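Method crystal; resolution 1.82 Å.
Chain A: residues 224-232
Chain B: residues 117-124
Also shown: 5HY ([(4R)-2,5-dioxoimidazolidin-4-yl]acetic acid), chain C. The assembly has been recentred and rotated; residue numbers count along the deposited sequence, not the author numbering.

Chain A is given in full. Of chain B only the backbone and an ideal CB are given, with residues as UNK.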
# COMPACT_ATOMS: atom_id res chain seq x y z
N HIS A 224 23.75 -14.75 4.97
CA HIS A 224 23.85 -14.48 3.55
C HIS A 224 23.22 -13.12 3.24
O HIS A 224 21.99 -12.97 3.24
CB HIS A 224 23.16 -15.59 2.75
CG HIS A 224 23.07 -15.33 1.28
ND1 HIS A 224 24.12 -15.54 0.42
CD2 HIS A 224 22.04 -14.88 0.51
CE1 HIS A 224 23.76 -15.23 -0.81
NE2 HIS A 224 22.50 -14.83 -0.78
N GLY A 225 24.07 -12.13 3.00
CA GLY A 225 23.63 -10.81 2.56
C GLY A 225 23.36 -9.79 3.66
O GLY A 225 24.29 -9.35 4.34
N ASP A 226 22.09 -9.43 3.81
CA ASP A 226 21.68 -8.28 4.63
C ASP A 226 21.99 -8.39 6.12
O ASP A 226 22.28 -7.38 6.77
CB ASP A 226 20.18 -8.01 4.44
CG ASP A 226 19.84 -7.61 3.01
OD1 ASP A 226 20.76 -7.35 2.21
OD2 ASP A 226 18.63 -7.55 2.69
N LEU A 227 21.90 -9.60 6.67
CA LEU A 227 22.10 -9.80 8.10
C LEU A 227 23.38 -10.58 8.41
O LEU A 227 23.51 -11.19 9.48
CB LEU A 227 20.87 -10.48 8.73
CG LEU A 227 19.53 -9.74 8.63
CD1 LEU A 227 18.41 -10.60 9.19
CD2 LEU A 227 19.57 -8.39 9.35
N ALA A 228 24.32 -10.55 7.47
CA ALA A 228 25.65 -11.11 7.67
C ALA A 228 26.34 -10.38 8.82
O ALA A 228 25.97 -9.26 9.16
CB ALA A 228 26.47 -10.99 6.40
N PHE A 229 27.35 -11.02 9.41
CA PHE A 229 28.15 -10.39 10.45
C PHE A 229 28.69 -9.05 9.94
O PHE A 229 28.99 -8.92 8.75
CB PHE A 229 29.31 -11.30 10.89
CG PHE A 229 28.86 -12.56 11.56
CD1 PHE A 229 28.26 -12.53 12.82
CD2 PHE A 229 29.05 -13.80 10.95
CE1 PHE A 229 27.84 -13.70 13.45
CE2 PHE A 229 28.64 -14.98 11.57
CZ PHE A 229 28.04 -14.93 12.82
N PRO A 230 28.79 -8.04 10.82
CA PRO A 230 29.27 -6.72 10.41
C PRO A 230 30.62 -6.80 9.70
O PRO A 230 31.44 -7.65 10.05
CB PRO A 230 29.41 -5.97 11.73
CG PRO A 230 28.47 -6.64 12.65
CD PRO A 230 28.48 -8.08 12.26
N GLU A 231 30.82 -5.94 8.71
CA GLU A 231 32.09 -5.88 7.99
C GLU A 231 33.22 -5.57 8.97
O GLU A 231 33.05 -4.75 9.87
CB GLU A 231 32.05 -4.82 6.88
CG GLU A 231 30.92 -5.00 5.85
CD GLU A 231 31.02 -6.31 5.07
OE1 GLU A 231 32.14 -6.71 4.69
OE2 GLU A 231 29.96 -6.92 4.82
N LYS A 232 34.36 -6.24 8.79
CA LYS A 232 35.49 -6.09 9.70
C LYS A 232 36.06 -4.67 9.66
O LYS A 232 36.56 -4.22 8.62
CB LYS A 232 36.59 -7.11 9.38
CG LYS A 232 37.74 -7.11 10.39
CD LYS A 232 38.83 -8.10 10.00
CE LYS A 232 39.94 -8.14 11.03
NZ LYS A 232 40.76 -6.89 11.04
N UNK B 117 26.76 2.18 -2.82
CA UNK B 117 28.08 1.54 -2.89
C UNK B 117 28.05 0.02 -2.65
O UNK B 117 28.38 -0.75 -3.54
CB UNK B 117 29.01 2.19 -1.86
N UNK B 118 27.65 -0.39 -1.44
CA UNK B 118 27.61 -1.81 -1.07
C UNK B 118 26.21 -2.42 -1.21
O UNK B 118 25.23 -1.80 -0.80
CB UNK B 118 28.10 -1.98 0.37
N UNK B 119 26.12 -3.64 -1.77
CA UNK B 119 24.86 -4.37 -1.93
C UNK B 119 24.06 -4.57 -0.64
O UNK B 119 22.83 -4.48 -0.67
CB UNK B 119 25.15 -5.74 -2.54
N UNK B 120 24.73 -4.82 0.48
CA UNK B 120 24.04 -5.08 1.75
C UNK B 120 23.36 -3.84 2.35
O UNK B 120 22.57 -3.95 3.29
CB UNK B 120 25.04 -5.64 2.76
N UNK B 121 23.66 -2.67 1.79
CA UNK B 121 23.04 -1.42 2.22
C UNK B 121 21.77 -1.09 1.43
O UNK B 121 21.05 -0.15 1.76
CB UNK B 121 24.04 -0.27 2.08
N UNK B 122 21.51 -1.87 0.37
CA UNK B 122 20.32 -1.66 -0.46
C UNK B 122 19.02 -1.82 0.34
O UNK B 122 18.07 -1.07 0.13
CB UNK B 122 20.33 -2.64 -1.64
N UNK B 123 19.01 -2.78 1.26
CA UNK B 123 17.86 -3.02 2.14
C UNK B 123 17.56 -1.81 3.04
O UNK B 123 16.39 -1.51 3.31
CB UNK B 123 18.11 -4.26 3.00
N UNK B 124 18.61 -1.13 3.48
CA UNK B 124 18.48 0.08 4.29
C UNK B 124 17.83 1.20 3.48
O UNK B 124 16.95 1.92 3.98
CB UNK B 124 19.85 0.53 4.81
C 5HY C . 27.02 6.80 3.58
N 5HY C . 27.53 4.78 4.54
O 5HY C . 26.49 7.72 2.95
CA 5HY C . 26.47 5.39 3.73
CB 5HY C . 26.28 4.67 2.37
CG 5HY C . 27.47 4.73 1.40
OAB 5HY C . 29.44 5.52 5.51
NAF 5HY C . 28.16 6.91 4.26
CAI 5HY C . 28.44 5.72 4.82
OD1 5HY C . 27.41 3.98 0.41
OD2 5HY C . 28.41 5.52 1.64

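Position 117 lies beyond the reach of chain A. Its CB has nothing of that stretch close by, but the bound ligand is nearby, with a carboxylate on this side. A small polar side chain able to donate a hydrogen bond would suit. The residue is Thr117(B). Its OG1 donates to OD1 of 5HY at 2.7 Å.

Position 118 points its CB toward chain A, but across a gap. The nearest part of chain A is the side chain of Glu231(A), whose CG and CB offer an aliphatic surface. A medium or long nonpolar side chain could bridge the space, and a long polar one could reach the carboxylate. The residue is Leu118(B). Its CD1 comes to 4.4 Å from CG of Glu231(A), a loose contact.

Position 119 has its CB sideways, with nothing of chain A close. Phi is -55° and psi -38°, and the nitrogen is not needed as a donor within these stretches. Many residues would fit, proline among them. The residue is Pro119(B). Its O accepts a hydrogen bond from water 1 at 2.7 Å, and the same water donates to OD1 of Asp226(A) at 2.7 Å.

Position 120 is the centre of the contact. The CB points sideways, 4.1 Å from O of Gly225(A). Beyond it chain A offers a cluster of acceptors: the carbonyls of Asp226(A), Ala228(A) and Phe229(A), and the carboxylate of Glu231(A). A long, positively charged side chain is called for. Lysine could meet some of these groups, but arginine has more donors, spread in a plane. The residue is Arg120(B), with chi1 at p and chi2 at t. NH1 donates to OE2 of Glu231(A) at 2.9 Å, in a salt bridge, and to O of Phe229(A) at 3.0 Å. NH2 donates to O of Ala228(A) at 2.8 Å and, weakly, to O of Asp226(A) at 3.5 Å. The three stronger acceptors lie at the edge of the guanidinium, near its plane, where its N-H bonds point. The carbonyl of Gly225(A) lies over one face. NE of Arg120(B) donates to O of water 2 at 3.0 Å.

Position 121 points away from chain A, which sets no demand; many side chains would suit. The residue is Thr121(B). Its OG1 turns back to O of Leu118(B), 2.6 Å away, as a hydrogen-bond donor.

Position 122 has its CB sideways, with no contact to chain A. Many helix-compatible residues would suit. The residue is Leu122(B).

Position 123 points toward chain A. Its CB is 3.3 Å from OD2 of Asp226(A), so the carboxylate sits beside the start of the side chain. An acidic residue would be poorly placed; a small, aliphatic or polar one could fit. The residue is Ile123(B), with chi1 at t. This contact involves no hydrogen bond.

Position 124 is out of reach of chain A. Its helical angles admit many residues. The residue is Ile124(B).

Chain B 117-124: TLPRTLII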
# COMPACT_ATOMS: atom_id res chain seq x y z
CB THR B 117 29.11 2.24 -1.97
OG1 THR B 117 28.81 3.64 -1.87
CG2 THR B 117 30.52 2.07 -2.51
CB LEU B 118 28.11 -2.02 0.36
CG LEU B 118 29.52 -2.52 0.68
CD1 LEU B 118 29.57 -2.97 2.13
CD2 LEU B 118 29.97 -3.66 -0.22
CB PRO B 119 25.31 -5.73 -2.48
CG PRO B 119 26.54 -5.42 -3.24
CD PRO B 119 27.23 -4.35 -2.45
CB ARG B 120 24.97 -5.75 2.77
CG ARG B 120 26.07 -4.86 3.34
CD ARG B 120 26.87 -5.59 4.41
NE ARG B 120 26.04 -5.96 5.57
CZ ARG B 120 26.46 -6.71 6.59
NH1 ARG B 120 27.69 -7.19 6.62
NH2 ARG B 120 25.63 -6.98 7.58
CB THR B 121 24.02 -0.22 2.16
OG1 THR B 121 24.32 0.09 0.79
CG2 THR B 121 25.30 -0.52 2.92
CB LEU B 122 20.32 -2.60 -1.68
CG LEU B 122 21.31 -2.30 -2.81
CD1 LEU B 122 21.50 -3.52 -3.70
CD2 LEU B 122 20.86 -1.10 -3.64
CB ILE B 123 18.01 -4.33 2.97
CG1 ILE B 123 16.69 -4.75 3.63
CG2 ILE B 123 19.14 -4.22 4.01
CD1 ILE B 123 15.65 -5.30 2.66
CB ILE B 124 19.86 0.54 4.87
CG1 ILE B 124 20.43 -0.55 5.79
CG2 ILE B 124 19.73 1.87 5.61
CD1 ILE B 124 21.90 -0.36 6.16
O HOH W 1 20.48 -5.28 0.46
O HOH W 2 23.24 -4.94 5.81
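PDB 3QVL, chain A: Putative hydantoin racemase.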